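Local atomic coordinates of acetyltransferase (Sinorhizobium meliloti, PDB entry 4JXR), a protein that probably transfers an acetyl group from acetyl-CoA, which it binds, to an acceptor amine, as related GNAT-family N-acetyltransferases do. Residues 83-88 with 115-120; 122-127 with 160-165. All coordinates share one frame; numbering follows the deposited sequence.

Contact 1 (83-88 with 115-120); sequences FLVEDS and LGFRQM
V85 and F117 meet methyl to ring through their rotamers, one on a strand and the other on the loop that leads into its neighbour: in F117, CG stands anti to the carbonyl carbon (chi1 -59°), and V85 holds CG1 anti to its own carbonyl carbon (chi1 -80°). The methyl comes down over the centre of the ring, CG1 lying 3.6 Å from the F117 centroid in a CH-pi contact. The other methyl, V85 CG2, meets the CE end of selenomethionine M120 at 3.7 Å. Farther out, the D87 side chain crosses M120 at about a right angle, with D87 OD1 3.9 Å from M120 CG, while OD2 is hydrogen-bonded to H135. The backbones start to pair at F83, whose O grips two amides: R118 N at 2.8 Å, nearly straight, and Q119 N at 3.3 Å. V85 N then donates to Q119 O at 3.0 Å, and parallel bridges pair L84 with Q119 and V85 with M120. Helix 100-115, which ends in a Schellman motif at G116, packs on V85's side of the sheet, with C112 against F117 and M120. Strand 84-91, this helix and strand 119-125 form the central beta-alpha-beta crossover of the GNAT fold.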
ATOM      1  N   PHE A  83      -8.075  -6.437   9.771  1.00  7.49           N
ATOM      2  CA  PHE A  83      -8.668  -5.534  10.762  1.00  7.71           C
ATOM      3  C   PHE A  83      -8.291  -4.078  10.542  1.00  7.52           C
ATOM      4  O   PHE A  83      -8.691  -3.214  11.334  1.00  8.72           O
ATOM      5  CB  PHE A  83      -8.288  -5.959  12.191  1.00  8.49           C
ATOM      6  CG  PHE A  83      -8.726  -7.367  12.476  1.00  8.94           C
ATOM      7  CD1 PHE A  83     -10.032  -7.675  12.711  1.00 10.26           C
ATOM      8  CD2 PHE A  83      -7.798  -8.401  12.444  1.00  9.47           C
ATOM      9  CE1 PHE A  83     -10.413  -9.023  12.887  1.00 11.09           C
ATOM     10  CE2 PHE A  83      -8.189  -9.725  12.620  1.00 11.09           C
ATOM     11  CZ  PHE A  83      -9.471 -10.012  12.848  1.00 10.83           C
ATOM     12  N   LEU A  84      -7.547  -3.788   9.479  1.00  7.37           N
ATOM     13  CA  LEU A  84      -7.121  -2.427   9.084  1.00  7.04           C
ATOM     14  C   LEU A  84      -7.920  -1.994   7.875  1.00  6.93           C
ATOM     15  O   LEU A  84      -8.024  -2.711   6.882  1.00  7.61           O
ATOM     16  CB  LEU A  84      -5.645  -2.480   8.738  1.00  7.66           C
ATOM     17  CG  LEU A  84      -5.049  -1.188   8.135  1.00  7.16           C
ATOM     18  CD1 LEU A  84      -5.109  -0.041   9.085  1.00  7.96           C
ATOM     19  CD2 LEU A  84      -3.637  -1.441   7.666  1.00  8.02           C
ATOM     20  N   VAL A  85      -8.445  -0.783   7.938  1.00  7.04           N
ATOM     21  CA  VAL A  85      -9.107  -0.144   6.825  1.00  7.32           C
ATOM     22  C   VAL A  85      -8.409   1.188   6.517  1.00  7.23           C
ATOM     23  O   VAL A  85      -7.754   1.790   7.371  1.00  8.23           O
ATOM     24  CB  VAL A  85     -10.596   0.101   7.070  1.00  8.48           C
ATOM     25  CG1 VAL A  85     -11.392  -1.156   6.837  1.00 10.55           C
ATOM     26  CG2 VAL A  85     -10.867   0.670   8.456  1.00  9.75           C
ATOM     27  N   GLU A  86      -8.563   1.621   5.280  1.00  7.49           N
ATOM     28  CA  GLU A  86      -8.061   2.888   4.803  1.00  7.28           C
ATOM     29  C   GLU A  86      -9.237   3.705   4.325  1.00  7.22           C
ATOM     30  O   GLU A  86     -10.102   3.189   3.594  1.00  8.35           O
ATOM     31  CB  GLU A  86      -7.114   2.647   3.644  1.00  8.26           C
ATOM     32  CG  GLU A  86      -6.591   3.909   2.994  1.00  9.03           C
ATOM     33  CD  GLU A  86      -5.512   3.671   1.975  1.00 10.75           C
ATOM     34  OE1 GLU A  86      -4.928   2.595   1.924  1.00 14.56           O
ATOM     35  OE2 GLU A  86      -5.221   4.620   1.190  1.00 11.64           O
ATOM     36  N   ASP A  87      -9.288   5.005   4.633  1.00  7.53           N
ATOM     37  CA  ASP A  87     -10.353   5.856   4.169  1.00  7.68           C
ATOM     38  C   ASP A  87      -9.989   6.613   2.919  1.00  8.03           C
ATOM     39  O   ASP A  87      -8.837   7.037   2.765  1.00 10.44           O
ATOM     40  CB  ASP A  87     -10.771   6.909   5.246  1.00  9.77           C
ATOM     41  CG  ASP A  87      -9.743   7.900   5.601  1.00 10.75           C
ATOM     42  OD1 ASP A  87      -8.820   7.537   6.413  1.00 13.28           O
ATOM     43  OD2 ASP A  87      -9.888   9.077   5.180  1.00 10.62           O
ATOM     44  N   SER A  88     -10.990   6.840   2.079  1.00  8.37           N
ATOM     45  CA  SER A  88     -10.900   7.676   0.890  1.00  9.61           C
ATOM     46  C   SER A  88     -12.078   8.609   0.887  1.00  8.72           C
ATOM     47  O   SER A  88     -13.209   8.201   1.108  1.00  9.97           O
ATOM     48  CB  SER A  88     -10.975   6.821  -0.360  1.00 12.35           C
ATOM     49  OG  SER A  88      -9.832   5.965  -0.481  1.00 13.93           O
ATOM     50  N   LEU A 115     -18.561  -2.212  12.564  1.00  8.87           N
ATOM     51  CA  LEU A 115     -18.306  -3.427  11.812  1.00  8.85           C
ATOM     52  C   LEU A 115     -17.244  -4.305  12.434  1.00  8.98           C
ATOM     53  O   LEU A 115     -17.224  -5.495  12.104  1.00 10.76           O
ATOM     54  CB  LEU A 115     -17.950  -3.081  10.370  1.00  8.71           C
ATOM     55  CG  LEU A 115     -19.104  -2.621   9.499  1.00  9.02           C
ATOM     56  CD1 LEU A 115     -18.576  -1.993   8.196  1.00  9.83           C
ATOM     57  CD2 LEU A 115     -20.069  -3.715   9.218  1.00 10.46           C
ATOM     58  N   GLY A 116     -16.369  -3.771  13.270  1.00  8.74           N
ATOM     59  CA  GLY A 116     -15.382  -4.545  13.976  1.00  9.49           C
ATOM     60  C   GLY A 116     -13.956  -4.389  13.513  1.00  8.95           C
ATOM     61  O   GLY A 116     -13.087  -5.132  13.945  1.00  9.62           O
ATOM     62  N   PHE A 117     -13.660  -3.427  12.634  1.00  8.24           N
ATOM     63  CA  PHE A 117     -12.281  -3.086  12.335  1.00  8.06           C
ATOM     64  C   PHE A 117     -11.616  -2.456  13.554  1.00  7.82           C
ATOM     65  O   PHE A 117     -12.298  -1.940  14.439  1.00  8.70           O
ATOM     66  CB  PHE A 117     -12.212  -2.182  11.103  1.00  8.37           C
ATOM     67  CG  PHE A 117     -12.813  -2.817   9.862  1.00  7.68           C
ATOM     68  CD1 PHE A 117     -12.095  -3.775   9.172  1.00  7.84           C
ATOM     69  CD2 PHE A 117     -14.066  -2.522   9.428  1.00  7.91           C
ATOM     70  CE1 PHE A 117     -12.632  -4.400   8.080  1.00  8.59           C
ATOM     71  CE2 PHE A 117     -14.598  -3.110   8.338  1.00  8.83           C
ATOM     72  CZ  PHE A 117     -13.897  -4.079   7.649  1.00  8.61           C
ATOM     73  N   ARG A 118     -10.292  -2.492  13.570  1.00  7.64           N
ATOM     74  CA  ARG A 118      -9.526  -2.072  14.761  1.00  8.19           C
ATOM     75  C   ARG A 118      -8.555  -0.905  14.524  1.00  7.56           C
ATOM     76  O   ARG A 118      -8.130  -0.320  15.475  1.00  7.93           O
ATOM     77  CB  ARG A 118      -8.771  -3.261  15.360  1.00  8.46           C
ATOM     78  CG  ARG A 118      -9.694  -4.374  15.878  1.00  9.20           C
ATOM     79  CD  ARG A 118     -10.624  -3.893  16.995  1.00 10.20           C
ATOM     80  NE  ARG A 118     -11.264  -5.046  17.663  1.00 11.50           N
ATOM     81  CZ  ARG A 118     -10.653  -5.761  18.601  1.00 11.20           C
ATOM     82  NH1 ARG A 118      -9.456  -5.475  19.039  1.00 11.97           N
ATOM     83  NH2 ARG A 118     -11.295  -6.808  19.097  1.00 14.09           N
ATOM     84  N   GLN A 119      -8.218  -0.596  13.246  1.00  7.52           N
ATOM     85  CA  GLN A 119      -7.337   0.524  12.951  1.00  7.02           C
ATOM     86  C   GLN A 119      -7.778   1.107  11.624  1.00  7.08           C
ATOM     87  O   GLN A 119      -8.210   0.369  10.741  1.00  7.38           O
ATOM     88  CB  GLN A 119      -5.874   0.095  12.830  1.00  8.17           C
ATOM     89  CG  GLN A 119      -5.294  -0.592  14.076  1.00  8.20           C
ATOM     90  CD  GLN A 119      -5.077   0.324  15.247  1.00  8.40           C
ATOM     91  OE1 GLN A 119      -4.877   1.530  15.132  1.00  8.96           O
ATOM     92  NE2 GLN A 119      -5.064  -0.288  16.473  1.00  9.21           N
HETATM   93  N   MSE A 120      -7.623   2.430  11.494  1.00  7.23           N
HETATM   94  CA  MSE A 120      -7.869   3.109  10.227  1.00  7.18           C
HETATM   95  C   MSE A 120      -6.628   3.927   9.865  1.00  7.38           C
HETATM   96  O   MSE A 120      -6.083   4.657  10.700  1.00  7.65           O
HETATM   97  CB  MSE A 120      -9.093   4.007  10.316  1.00  7.39           C
HETATM   98  CG  MSE A 120      -9.509   4.614   8.955  1.00  7.97           C
HETATM   99 SE   MSE A 120     -11.192   5.529   8.999  1.00 12.64          SE
HETATM  100  CE  MSE A 120     -12.344   4.043   8.968  1.00 10.16           C
TER

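Contact 2 (122-127 with 160-165)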
ATOM      1  N   ALA A 122      -5.001   6.651   6.904  1.00  8.40           N
ATOM      2  CA  ALA A 122      -5.174   7.575   5.805  1.00  8.70           C
ATOM      3  C   ALA A 122      -3.810   7.750   5.123  1.00  8.60           C
ATOM      4  O   ALA A 122      -2.807   7.974   5.775  1.00  9.76           O
ATOM      5  CB  ALA A 122      -5.686   8.913   6.272  1.00 11.16           C
ATOM      6  N   VAL A 123      -3.824   7.624   3.814  1.00  8.75           N
ATOM      7  CA  VAL A 123      -2.640   7.816   2.966  1.00  9.24           C
ATOM      8  C   VAL A 123      -2.923   9.051   2.153  1.00  9.05           C
ATOM      9  O   VAL A 123      -3.771   9.011   1.251  1.00 11.48           O
ATOM     10  CB  VAL A 123      -2.368   6.587   2.092  1.00 10.37           C
ATOM     11  CG1 VAL A 123      -1.134   6.866   1.227  1.00 11.27           C
ATOM     12  CG2 VAL A 123      -2.202   5.341   2.924  1.00 12.02           C
ATOM     13  N   ILE A 124      -2.348  10.178   2.523  1.00  8.95           N
ATOM     14  CA  ILE A 124      -2.753  11.505   2.076  1.00  9.25           C
ATOM     15  C   ILE A 124      -1.833  11.959   0.962  1.00  8.82           C
ATOM     16  O   ILE A 124      -0.664  12.308   1.169  1.00  8.97           O
ATOM     17  CB  ILE A 124      -2.770  12.481   3.233  1.00  9.97           C
ATOM     18  CG1 ILE A 124      -3.871  11.935   4.255  1.00 12.94           C
ATOM     19  CG2 ILE A 124      -3.134  13.891   2.750  1.00 10.51           C
ATOM     20  CD1 ILE A 124      -3.981  12.736   5.514  1.00 15.64           C
ATOM     21  N   GLY A 125      -2.358  11.967  -0.246  1.00 10.43           N
ATOM     22  CA  GLY A 125      -1.601  12.390  -1.423  1.00 10.43           C
ATOM     23  C   GLY A 125      -1.198  13.824  -1.330  1.00 11.50           C
ATOM     24  O   GLY A 125      -1.960  14.732  -0.944  1.00 12.47           O
ATOM     25  N   GLY A 126       0.045  14.053  -1.658  1.00 10.12           N
ATOM     26  CA  GLY A 126       0.591  15.387  -1.555  1.00 10.16           C
ATOM     27  C   GLY A 126       0.812  15.877  -0.171  1.00 10.87           C
ATOM     28  O   GLY A 126       1.252  17.021  -0.009  1.00 12.38           O
ATOM     29  N   ALA A 127       0.436  15.120   0.850  1.00 10.42           N
ATOM     30  CA  ALA A 127       0.514  15.608   2.221  1.00 10.38           C
ATOM     31  C   ALA A 127      -0.228  16.942   2.366  1.00 10.47           C
ATOM     32  O   ALA A 127       0.216  17.817   3.091  1.00 12.28           O
ATOM     33  CB  ALA A 127       1.941  15.620   2.746  1.00 11.93           C
ATOM     34  N   ALA A 160       1.625  11.576   3.095  1.00  8.23           N
ATOM     35  CA  ALA A 160       1.530  11.498   4.555  1.00  8.64           C
ATOM     36  C   ALA A 160       0.724  10.280   4.958  1.00  8.69           C
ATOM     37  O   ALA A 160      -0.244   9.922   4.311  1.00 11.01           O
ATOM     38  CB  ALA A 160       0.888  12.732   5.127  1.00 10.20           C
ATOM     39  N   PHE A 161       1.139   9.631   6.028  1.00  8.66           N
ATOM     40  CA  PHE A 161       0.434   8.471   6.603  1.00  8.36           C
ATOM     41  C   PHE A 161      -0.067   8.863   7.971  1.00  9.05           C
ATOM     42  O   PHE A 161       0.720   9.327   8.812  1.00 10.47           O
ATOM     43  CB  PHE A 161       1.370   7.290   6.734  1.00 10.81           C
ATOM     44  CG  PHE A 161       1.664   6.621   5.389  1.00 12.12           C
ATOM     45  CD1 PHE A 161       2.307   7.272   4.346  1.00 13.99           C
ATOM     46  CD2 PHE A 161       1.237   5.379   5.140  1.00 17.86           C
ATOM     47  CE1 PHE A 161       2.552   6.649   3.124  1.00 17.23           C
ATOM     48  CE2 PHE A 161       1.490   4.748   3.899  1.00 23.52           C
ATOM     49  CZ  PHE A 161       2.130   5.437   2.927  1.00 20.91           C
HETATM   50  N   MSE A 162      -1.350   8.679   8.204  1.00  8.31           N
HETATM   51  CA  MSE A 162      -1.954   8.963   9.509  1.00  8.30           C
HETATM   52  C   MSE A 162      -2.730   7.749   9.959  1.00  7.84           C
HETATM   53  O   MSE A 162      -3.138   6.919   9.143  1.00  9.13           O
HETATM   54  CB  MSE A 162      -2.880  10.150   9.440  1.00  9.53           C
HETATM   55  CG  MSE A 162      -2.188  11.389   8.831  1.00 10.60           C
HETATM   56 SE   MSE A 162      -3.314  12.951   8.918  1.00 13.03          SE
HETATM   57  CE  MSE A 162      -3.192  13.334  10.791  1.00 11.03           C
ATOM     58  N   GLN A 163      -2.996   7.658  11.252  1.00  7.81           N
ATOM     59  CA  GLN A 163      -3.661   6.458  11.793  1.00  7.96           C
ATOM     60  C   GLN A 163      -4.526   6.850  12.984  1.00  7.67           C
ATOM     61  O   GLN A 163      -4.148   7.709  13.766  1.00  8.44           O
ATOM     62  CB  GLN A 163      -2.646   5.412  12.198  1.00  7.94           C
ATOM     63  CG  GLN A 163      -3.220   4.072  12.567  1.00  8.93           C
ATOM     64  CD  GLN A 163      -2.148   3.039  12.789  1.00  9.04           C
ATOM     65  OE1 GLN A 163      -1.034   3.164  12.300  1.00 11.40           O
ATOM     66  NE2 GLN A 163      -2.511   2.013  13.510  1.00  9.04           N
ATOM     67  N   ARG A 164      -5.625   6.135  13.162  1.00  8.26           N
ATOM     68  CA  ARG A 164      -6.566   6.245  14.278  0.50  8.53           C
ATOM     69  C   ARG A 164      -6.877   4.773  14.707  1.00  8.80           C
ATOM     70  O   ARG A 164      -7.282   4.013  13.839  1.00  9.19           O
ATOM     71  CB  ARG A 164      -7.861   6.961  13.821  0.50  7.57           C
ATOM     72  CG  ARG A 164      -8.785   7.309  14.993  0.50  8.47           C
ATOM     73  CD  ARG A 164     -10.179   7.677  14.471  0.50  8.46           C
ATOM     74  NE  ARG A 164     -11.103   8.180  15.470  0.50  9.51           N
ATOM     75  CZ  ARG A 164     -11.891   7.460  16.258  0.50  8.77           C
ATOM     76  NH1 ARG A 164     -11.768   6.138  16.350  0.50  9.43           N
ATOM     77  NH2 ARG A 164     -12.819   8.094  16.958  0.50  9.54           N
ATOM     78  N   PRO A 165      -6.889   4.412  16.006  1.00  8.73           N
ATOM     79  CA  PRO A 165      -7.483   3.142  16.409  1.00  8.69           C
ATOM     80  C   PRO A 165      -8.991   3.238  16.241  1.00  8.38           C
ATOM     81  O   PRO A 165      -9.569   4.320  16.302  1.00  9.84           O
ATOM     82  CB  PRO A 165      -7.087   3.015  17.873  1.00 10.89           C
ATOM     83  CG  PRO A 165      -6.987   4.433  18.339  1.00 14.57           C
ATOM     84  CD  PRO A 165      -6.410   5.183  17.160  1.00 11.56           C
TER
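The backbones of A122-I124 and A160-M162 run antiparallel, their strand axes 4.8 Å apart at closest approach, with A122/M162 and I124/A160 as hydrogen-bonded pairs on either side of the non-hydrogen-bonded pair V123/F161. The first pair closes through A122 N to M162 O and M162 N to A122 O. In the second, I124 N donates almost straight to A160 O at 2.8 Å. I124 O is doubly held: A160 N and A127 N, the latter closing a type II turn from I124 to A127, reach it from opposite faces of the carbonyl plane. On the V123 face the side chains of V123 and F161 lie side by side and point the same way. V123 CG1 sits over the F161 ring, displaced toward the rim and 4.3 Å from the centroid, whereas CG2 meets CE2 of F161 at 3.9 Å. The F161 ring also meets F161 of the second subunit, which carries this side of the sheet into the dimer interface. In fold terms, strand 155-165 turns back from strand 141-152 and joins this C-terminal hairpin to strand 119-125 of the GNAT core. The opposite face is lined by A122, I124, A160 and M162. Here I124 is extended, with CD1 anti to CA (chi2 177°), and CD1 presses on the selenium of selenomethionine M162, 3.5 Å from SE, where the two side chains cross obliquely. Helix 129-137 packs on this face, with H135 touching A122, I124 and M162. At the turn the small side chains of A127 and A160 meet, CB to CB at 3.9 Å, and L145 of strand 141-152 touches both alanines; H128, which follows A127 in the chain, binds acetyl-CoA.

Contacts 1 and 2 use successive parts of strand 119-125, which pairs parallel with strand 84-91 along one edge and antiparallel with strand 155-165 along the other; their centres are 13 Å apart. They also touch directly. M120 N and R164 O lie 2.8 Å apart, a probable hydrogen bond, as are Q119 OE1 and Q163 NE2 at 2.9 Å. On the helix-covered face, D87 OD1 packs on A122 CB at 3.4 Å. Strands 84-91 and 119-125 both lead to acetyl-CoA-binding residues: I89 and L91 follow segment 83-88, and H128 and S130 follow segment 122-127, consistent with the cofactor site of GNAT enzymes between strands 84-91 and 119-125.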